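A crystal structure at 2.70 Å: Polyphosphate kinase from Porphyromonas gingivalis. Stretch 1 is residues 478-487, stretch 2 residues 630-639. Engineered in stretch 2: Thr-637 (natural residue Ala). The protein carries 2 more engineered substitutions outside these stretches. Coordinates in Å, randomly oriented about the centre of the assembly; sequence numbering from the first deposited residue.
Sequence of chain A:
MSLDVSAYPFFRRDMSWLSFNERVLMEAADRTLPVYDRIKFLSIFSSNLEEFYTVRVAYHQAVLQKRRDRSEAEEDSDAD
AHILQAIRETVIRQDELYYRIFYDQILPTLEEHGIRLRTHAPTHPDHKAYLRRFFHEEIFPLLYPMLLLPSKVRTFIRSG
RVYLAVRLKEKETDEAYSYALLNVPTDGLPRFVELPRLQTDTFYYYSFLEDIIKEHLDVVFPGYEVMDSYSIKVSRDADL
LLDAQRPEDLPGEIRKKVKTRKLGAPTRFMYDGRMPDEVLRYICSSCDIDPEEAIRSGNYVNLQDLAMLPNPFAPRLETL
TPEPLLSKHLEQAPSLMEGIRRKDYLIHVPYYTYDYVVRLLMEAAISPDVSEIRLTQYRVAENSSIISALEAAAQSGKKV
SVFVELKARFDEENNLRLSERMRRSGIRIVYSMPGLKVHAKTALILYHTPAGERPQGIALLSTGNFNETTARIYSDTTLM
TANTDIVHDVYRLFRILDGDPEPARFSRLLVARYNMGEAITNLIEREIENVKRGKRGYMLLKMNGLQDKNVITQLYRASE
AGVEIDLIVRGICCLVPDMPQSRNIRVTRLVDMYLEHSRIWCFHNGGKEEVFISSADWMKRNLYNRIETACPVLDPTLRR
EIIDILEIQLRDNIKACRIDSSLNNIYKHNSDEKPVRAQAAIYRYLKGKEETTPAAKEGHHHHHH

Stretch 1 (478-487) TLMTANTDIV
Stretch 2 630-639: ACPVLDPTLR

Both stretches follow the same plan: a strand, a short turn, then the first turn of a helix. In stretch 1 the strand ends at Thr-481 and the helix starts at Thr-484; in stretch 2 an extended segment from Ala-630 leads to a helix starting at Pro-636. No hydrogen bond joins them. They meet through side chains, burying 291 Å² in all, with CA atoms 8.2 Å apart for Ile-486 and Cys-631, 7.9 Å for Leu-479 and Val-633, and 9.1 Å for Asn-483 and Leu-634.

Ala-630 (phi/psi -138/143) is extended and makes no contact. Cys-631 (-133/132) points toward stretch 1 with chi1 t, and its SG lies 3.7 Å from Ile-486 CD1 and 4.1 Å from Leu-479 CD2. A thiol is small and weakly polar, so it packs comfortably between these two aliphatic groups. Leu-479 reaches it from an extended backbone (-99/134) with rotamer t, p; Ile-486 does so from helical backbone (-66/-47) with both chi angles m.

Pro-632 (-65/138) turns its CB sideways, yet its C-gamma-endo ring still places CG 4.3 Å from Ile-486 CD1. Its carbonyl O is 4.2 Å from Leu-479 CD2, a van der Waals approach to a methyl that cannot donate. Val-633 (-92/104, chi1 t) points away, while its carbonyl O accepts from Arg-639 NH1 at 3.2 Å.

Leu-634 (-80/-39, rotamer m, t) points toward stretch 1 and brings CD1 to 3.4 Å from Asn-483 ND2, a close contact between a methyl and an amide rather than a polar bond. Asn-483 (-47/128, chi1 t, chi2 -69°) has its OD1 committed to its own helix: it caps Ile-486 N at 3.1 Å and, by a weak bond, Asp-485 N at 2.8 Å.

Asp-635 (-67/123, chi1 t, chi2 -62°) repeats that motif in stretch 2. Its OD1 accepts from Leu-638 N at 3.3 Å and weakly from Thr-637 N at 2.9 Å, satisfying amides that the first helical turn leaves free. Pro-636 (-60/-44, C-gamma exo) suits this first turn, since its ring favours helical phi and it has no amide hydrogen to satisfy. The engineered Thr-637 (-66/-36, chi1 p) donates from OG1 to Asp-635 OD1 at 2.7 Å.

Leu-638 (-62/-53, rotamer m, t) points back toward the strand, its CD1 4.0 Å from Leu-479 CD1 in a buried apolar contact. Arg-639 (-51/-37) closes the turn as its N donates to Asp-635 O at 3.0 Å.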

# COMPACT_ATOMS: atom_id res chain seq x y z
N THR A 478 -11.67 -3.09 25.56
CA THR A 478 -10.31 -3.16 26.07
C THR A 478 -10.28 -2.82 27.56
O THR A 478 -10.81 -1.78 27.99
CB THR A 478 -9.39 -2.19 25.31
OG1 THR A 478 -9.27 -2.63 23.95
CG2 THR A 478 -8.01 -2.14 25.95
N LEU A 479 -9.66 -3.70 28.34
CA LEU A 479 -9.42 -3.49 29.75
C LEU A 479 -7.99 -3.02 29.97
O LEU A 479 -7.06 -3.60 29.43
CB LEU A 479 -9.61 -4.79 30.52
CG LEU A 479 -9.35 -4.68 32.03
CD1 LEU A 479 -10.37 -3.74 32.65
CD2 LEU A 479 -9.36 -6.03 32.71
N MSE A 480 -7.83 -1.99 30.78
CA MSE A 480 -6.50 -1.53 31.15
C MSE A 480 -6.37 -1.58 32.66
O MSE A 480 -7.11 -0.91 33.37
CB MSE A 480 -6.25 -0.13 30.60
CG MSE A 480 -6.27 -0.11 29.09
SE MSE A 480 -6.14 1.64 28.26
CE MSE A 480 -4.22 1.88 28.25
N THR A 481 -5.45 -2.40 33.14
CA THR A 481 -5.37 -2.70 34.58
C THR A 481 -3.94 -2.72 35.07
O THR A 481 -3.01 -3.04 34.32
CB THR A 481 -6.03 -4.07 34.93
OG1 THR A 481 -6.34 -4.11 36.32
CG2 THR A 481 -5.09 -5.24 34.63
N ALA A 482 -3.77 -2.36 36.34
CA ALA A 482 -2.47 -2.40 36.98
C ALA A 482 -2.49 -3.47 38.04
O ALA A 482 -1.51 -3.68 38.75
CB ALA A 482 -2.13 -1.05 37.58
N ASN A 483 -3.63 -4.15 38.13
CA ASN A 483 -3.86 -5.22 39.08
C ASN A 483 -2.71 -6.21 39.11
O ASN A 483 -2.31 -6.72 38.08
CB ASN A 483 -5.14 -5.94 38.71
CG ASN A 483 -5.48 -7.07 39.66
OD1 ASN A 483 -4.80 -8.09 39.69
ND2 ASN A 483 -6.55 -6.90 40.41
N THR A 484 -2.20 -6.47 40.31
CA THR A 484 -0.96 -7.24 40.44
C THR A 484 -1.14 -8.73 40.07
O THR A 484 -0.20 -9.37 39.63
CB THR A 484 -0.26 -7.06 41.83
OG1 THR A 484 -0.87 -7.90 42.80
CG2 THR A 484 -0.29 -5.58 42.32
N ASP A 485 -2.34 -9.27 40.23
CA ASP A 485 -2.60 -10.65 39.82
C ASP A 485 -2.69 -10.82 38.31
O ASP A 485 -2.13 -11.78 37.75
CB ASP A 485 -3.88 -11.18 40.46
CG ASP A 485 -3.70 -11.47 41.94
OD1 ASP A 485 -2.65 -11.09 42.49
OD2 ASP A 485 -4.61 -12.08 42.53
N ILE A 486 -3.38 -9.89 37.65
CA ILE A 486 -3.48 -9.89 36.20
C ILE A 486 -2.11 -9.61 35.61
O ILE A 486 -1.66 -10.31 34.70
CB ILE A 486 -4.45 -8.82 35.66
CG1 ILE A 486 -5.76 -8.80 36.45
CG2 ILE A 486 -4.73 -9.07 34.18
CD1 ILE A 486 -6.77 -9.80 35.99
N VAL A 487 -1.43 -8.59 36.14
CA VAL A 487 -0.18 -8.13 35.53
C VAL A 487 0.84 -9.25 35.61
O VAL A 487 1.71 -9.38 34.75
CB VAL A 487 0.35 -6.83 36.16
CG1 VAL A 487 1.87 -6.70 36.00
CG2 VAL A 487 -0.37 -5.61 35.57
N ALA A 630 -9.05 -15.01 28.36
CA ALA A 630 -10.24 -14.39 28.92
C ALA A 630 -9.86 -13.79 30.27
O ALA A 630 -9.05 -14.35 31.01
CB ALA A 630 -11.36 -15.40 29.07
N CYS A 631 -10.46 -12.64 30.57
CA CYS A 631 -10.11 -11.90 31.76
C CYS A 631 -11.34 -11.46 32.54
O CYS A 631 -12.29 -10.93 31.96
CB CYS A 631 -9.31 -10.69 31.37
SG CYS A 631 -8.41 -10.00 32.71
N PRO A 632 -11.34 -11.69 33.87
CA PRO A 632 -12.32 -11.16 34.80
C PRO A 632 -12.24 -9.66 34.89
O PRO A 632 -11.14 -9.09 34.93
CB PRO A 632 -11.89 -11.75 36.14
CG PRO A 632 -10.47 -12.06 35.98
CD PRO A 632 -10.37 -12.55 34.57
N VAL A 633 -13.40 -9.02 34.91
CA VAL A 633 -13.49 -7.61 35.17
C VAL A 633 -13.70 -7.50 36.67
O VAL A 633 -14.79 -7.78 37.17
CB VAL A 633 -14.67 -7.03 34.40
CG1 VAL A 633 -14.79 -5.53 34.60
CG2 VAL A 633 -14.53 -7.37 32.93
N LEU A 634 -12.66 -7.12 37.41
CA LEU A 634 -12.72 -7.10 38.88
C LEU A 634 -13.41 -5.88 39.50
O LEU A 634 -14.13 -6.01 40.49
CB LEU A 634 -11.32 -7.25 39.48
CG LEU A 634 -10.68 -8.56 39.04
CD1 LEU A 634 -9.33 -8.71 39.67
CD2 LEU A 634 -11.57 -9.76 39.37
N ASP A 635 -13.19 -4.72 38.91
CA ASP A 635 -13.81 -3.50 39.38
C ASP A 635 -15.33 -3.51 39.18
O ASP A 635 -15.82 -3.66 38.06
CB ASP A 635 -13.19 -2.30 38.68
CG ASP A 635 -13.67 -0.99 39.24
OD1 ASP A 635 -14.89 -0.71 39.17
OD2 ASP A 635 -12.81 -0.23 39.75
N PRO A 636 -16.08 -3.32 40.27
CA PRO A 636 -17.53 -3.41 40.29
C PRO A 636 -18.22 -2.42 39.36
O PRO A 636 -19.14 -2.81 38.64
CB PRO A 636 -17.88 -3.11 41.75
CG PRO A 636 -16.65 -3.49 42.49
CD PRO A 636 -15.55 -3.01 41.61
N THR A 637 -17.78 -1.16 39.35
CA THR A 637 -18.42 -0.17 38.46
C THR A 637 -18.17 -0.51 36.98
O THR A 637 -19.06 -0.32 36.14
CB THR A 637 -17.98 1.27 38.75
OG1 THR A 637 -16.56 1.37 38.59
CG2 THR A 637 -18.35 1.65 40.16
N LEU A 638 -16.99 -1.04 36.68
CA LEU A 638 -16.69 -1.52 35.33
C LEU A 638 -17.61 -2.67 34.92
O LEU A 638 -18.26 -2.59 33.88
CB LEU A 638 -15.22 -1.92 35.20
CG LEU A 638 -14.18 -0.80 35.16
CD1 LEU A 638 -12.94 -1.30 34.45
CD2 LEU A 638 -14.72 0.43 34.45
N ARG A 639 -17.67 -3.71 35.76
CA ARG A 639 -18.63 -4.82 35.56
C ARG A 639 -20.07 -4.36 35.35
O ARG A 639 -20.82 -4.96 34.57
CB ARG A 639 -18.62 -5.78 36.75
CG ARG A 639 -17.74 -6.99 36.60
CD ARG A 639 -18.13 -8.09 37.60
NE ARG A 639 -18.61 -7.52 38.85
CZ ARG A 639 -17.84 -7.20 39.89
NH1 ARG A 639 -16.53 -7.40 39.85
NH2 ARG A 639 -18.40 -6.68 40.97